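Local coordinates for hypothetical methylmalonyl-CoA decarboxylase alpha subunit (Sulfolobus tokodaii, PDB 1X0U), which is a putative carboxyl transferase subunit of the ClpP/crotonase superfamily and is found in an assembly of six chains, at residues 340-345 with 371-376. Numbering follows the deposited sequence.
Sequences SIDIDA and GYVPGT
I341 and Y372 form a single parallel beta bridge, identified by its bond pattern: I341 N donates to G371 O (2.7 Å, N-H...O angle 155°), and I341 O accepts from V373 N at 2.9 Å (147°), so both polar groups of one residue bind the two neighbours of the other. The bridge belongs to the beta-alpha-beta unit of this crotonase-type fold, joining the loop leading into helix 343-358 to the loop that follows strand 363-369. The bond to CB of Y372 is directed away from 340-345, yet CB lies 3.5 Å from I341 O. Its chi1 (-61°) sets CG anti to the carbonyl carbon; the side chains of Y372 and I341 lie side by side, pointing the same way. I341 CG2 sits over the centre of one ring face in a CH-pi contact, modelled closer than a C-H allows, so its exact distance is doubtful; CE2 faces I341 CG1, and OH ends 4.1 Å from I341 CG2. A413 of helix 411-416 touches both side chains, while V200 of the second subunit packs on Y372. Next to the bridge, V373 CG2 rests against S340 CB. S340 OG, hydrogen-bonded to F337 O, also accepts from a water at 2.7 Å, and that water donates to Y372 O at 3.0 Å.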
ATOM      1  N   SER A 340      14.087 -31.606 -29.000  1.00 11.99           N
ATOM      2  CA  SER A 340      12.660 -31.360 -29.114  1.00 12.33           C
ATOM      3  C   SER A 340      12.092 -31.292 -27.702  1.00 13.75           C
ATOM      4  O   SER A 340      12.480 -32.077 -26.824  1.00 12.48           O
ATOM      5  CB  SER A 340      11.983 -32.489 -29.887  1.00 11.46           C
ATOM      6  OG  SER A 340      12.547 -32.629 -31.179  1.00 15.45           O
ATOM      7  N   ILE A 341      11.189 -30.348 -27.481  1.00 12.55           N
ATOM      8  CA  ILE A 341      10.588 -30.197 -26.170  1.00 16.47           C
ATOM      9  C   ILE A 341       9.497 -31.248 -26.025  1.00 17.35           C
ATOM     10  O   ILE A 341       8.864 -31.657 -27.005  1.00 17.68           O
ATOM     11  CB  ILE A 341      10.053 -28.754 -25.961  1.00 18.57           C
ATOM     12  CG1 ILE A 341       8.911 -28.753 -24.951  1.00 18.06           C
ATOM     13  CG2 ILE A 341       9.643 -28.156 -27.291  1.00 22.46           C
ATOM     14  CD1 ILE A 341       9.338 -29.062 -23.570  1.00 23.18           C
ATOM     15  N   ASP A 342       9.287 -31.673 -24.786  1.00 16.89           N
ATOM     16  CA  ASP A 342       8.346 -32.733 -24.465  1.00 16.81           C
ATOM     17  C   ASP A 342       7.496 -32.410 -23.223  1.00 14.91           C
ATOM     18  O   ASP A 342       7.752 -31.427 -22.548  1.00 14.64           O
ATOM     19  CB  ASP A 342       9.188 -33.983 -24.226  1.00 21.62           C
ATOM     20  CG  ASP A 342       8.376 -35.197 -24.063  1.00 23.49           C
ATOM     21  OD1 ASP A 342       7.451 -35.384 -24.881  1.00 26.88           O
ATOM     22  OD2 ASP A 342       8.675 -35.965 -23.126  1.00 25.98           O
ATOM     23  N   ILE A 343       6.494 -33.244 -22.933  1.00 13.67           N
ATOM     24  CA  ILE A 343       5.633 -33.054 -21.755  1.00 11.92           C
ATOM     25  C   ILE A 343       6.448 -32.996 -20.460  1.00 13.03           C
ATOM     26  O   ILE A 343       6.313 -32.064 -19.660  1.00 12.41           O
ATOM     27  CB  ILE A 343       4.620 -34.202 -21.608  1.00 11.99           C
ATOM     28  CG1 ILE A 343       3.511 -34.061 -22.643  1.00 13.72           C
ATOM     29  CG2 ILE A 343       4.016 -34.196 -20.215  1.00 11.46           C
ATOM     30  CD1 ILE A 343       2.484 -35.183 -22.586  1.00 11.24           C
ATOM     31  N   ASP A 344       7.286 -34.008 -20.254  1.00 11.08           N
ATOM     32  CA  ASP A 344       8.120 -34.075 -19.065  1.00 10.90           C
ATOM     33  C   ASP A 344       9.055 -32.877 -18.980  1.00  9.85           C
ATOM     34  O   ASP A 344       9.218 -32.274 -17.922  1.00  9.16           O
ATOM     35  CB  ASP A 344       8.955 -35.362 -19.072  1.00 13.27           C
ATOM     36  CG  ASP A 344       8.118 -36.611 -18.832  1.00 13.61           C
ATOM     37  OD1 ASP A 344       8.675 -37.725 -18.921  1.00 15.75           O
ATOM     38  OD2 ASP A 344       6.915 -36.485 -18.552  1.00 13.55           O
ATOM     39  N   ALA A 345       9.670 -32.542 -20.108  1.00 10.40           N
ATOM     40  CA  ALA A 345      10.618 -31.437 -20.182  1.00 10.08           C
ATOM     41  C   ALA A 345       9.924 -30.106 -19.943  1.00 10.37           C
ATOM     42  O   ALA A 345      10.453 -29.233 -19.255  1.00  9.82           O
ATOM     43  CB  ALA A 345      11.310 -31.445 -21.536  1.00 10.24           C
ATOM     44  N   GLY A 371      11.351 -28.069 -32.101  1.00 15.23           N
ATOM     45  CA  GLY A 371       9.922 -28.127 -31.846  1.00 14.02           C
ATOM     46  C   GLY A 371       9.589 -29.125 -30.752  1.00 13.22           C
ATOM     47  O   GLY A 371      10.386 -29.330 -29.852  1.00 12.65           O
ATOM     48  N   TYR A 372       8.421 -29.757 -30.836  1.00 14.57           N
ATOM     49  CA  TYR A 372       7.989 -30.717 -29.824  1.00 15.15           C
ATOM     50  C   TYR A 372       7.995 -32.151 -30.325  1.00 16.25           C
ATOM     51  O   TYR A 372       7.993 -32.386 -31.527  1.00 18.63           O
ATOM     52  CB  TYR A 372       6.578 -30.357 -29.326  1.00 14.08           C
ATOM     53  CG  TYR A 372       6.505 -28.983 -28.687  1.00 17.01           C
ATOM     54  CD1 TYR A 372       6.626 -27.823 -29.464  1.00 15.20           C
ATOM     55  CD2 TYR A 372       6.423 -28.842 -27.296  1.00 15.37           C
ATOM     56  CE1 TYR A 372       6.684 -26.564 -28.865  1.00 15.96           C
ATOM     57  CE2 TYR A 372       6.479 -27.597 -26.697  1.00 15.87           C
ATOM     58  CZ  TYR A 372       6.619 -26.464 -27.485  1.00 17.54           C
ATOM     59  OH  TYR A 372       6.765 -25.241 -26.889  1.00 17.37           O
ATOM     60  N   VAL A 373       8.010 -33.106 -29.395  1.00 17.69           N
ATOM     61  CA  VAL A 373       7.982 -34.528 -29.738  1.00 17.64           C
ATOM     62  C   VAL A 373       6.581 -34.854 -30.236  1.00 18.16           C
ATOM     63  O   VAL A 373       5.605 -34.681 -29.516  1.00 16.40           O
ATOM     64  CB  VAL A 373       8.297 -35.408 -28.514  1.00 18.18           C
ATOM     65  CG1 VAL A 373       8.028 -36.874 -28.836  1.00 18.62           C
ATOM     66  CG2 VAL A 373       9.746 -35.209 -28.101  1.00 17.65           C
ATOM     67  N   PRO A 374       6.466 -35.350 -31.477  1.00 19.16           N
ATOM     68  CA  PRO A 374       5.152 -35.681 -32.042  1.00 19.16           C
ATOM     69  C   PRO A 374       4.591 -37.036 -31.594  1.00 19.59           C
ATOM     70  O   PRO A 374       5.229 -37.770 -30.835  1.00 18.49           O
ATOM     71  CB  PRO A 374       5.422 -35.629 -33.542  1.00 19.10           C
ATOM     72  CG  PRO A 374       6.812 -36.265 -33.621  1.00 18.24           C
ATOM     73  CD  PRO A 374       7.554 -35.654 -32.430  1.00 17.58           C
ATOM     74  N   GLY A 375       3.385 -37.352 -32.066  1.00 20.47           N
ATOM     75  CA  GLY A 375       2.769 -38.624 -31.731  1.00 21.29           C
ATOM     76  C   GLY A 375       1.514 -38.574 -30.884  1.00 22.17           C
ATOM     77  O   GLY A 375       1.338 -37.678 -30.051  1.00 21.98           O
ATOM     78  N   THR A 376       0.642 -39.555 -31.097  1.00 23.75           N
ATOM     79  CA  THR A 376      -0.613 -39.655 -30.357  1.00 24.75           C
ATOM     80  C   THR A 376      -0.369 -39.796 -28.859  1.00 25.28           C
ATOM     81  O   THR A 376      -1.224 -39.452 -28.055  1.00 28.29           O
ATOM     82  CB  THR A 376      -1.448 -40.852 -30.840  1.00 24.87           C
ATOM     83  OG1 THR A 376      -0.673 -42.051 -30.722  1.00 24.31           O
ATOM     84  CG2 THR A 376      -1.860 -40.656 -32.304  1.00 25.62           C
TER
HETATM   85  O   HOH W   1      10.618 -31.379 -32.606  1.00 17.02           O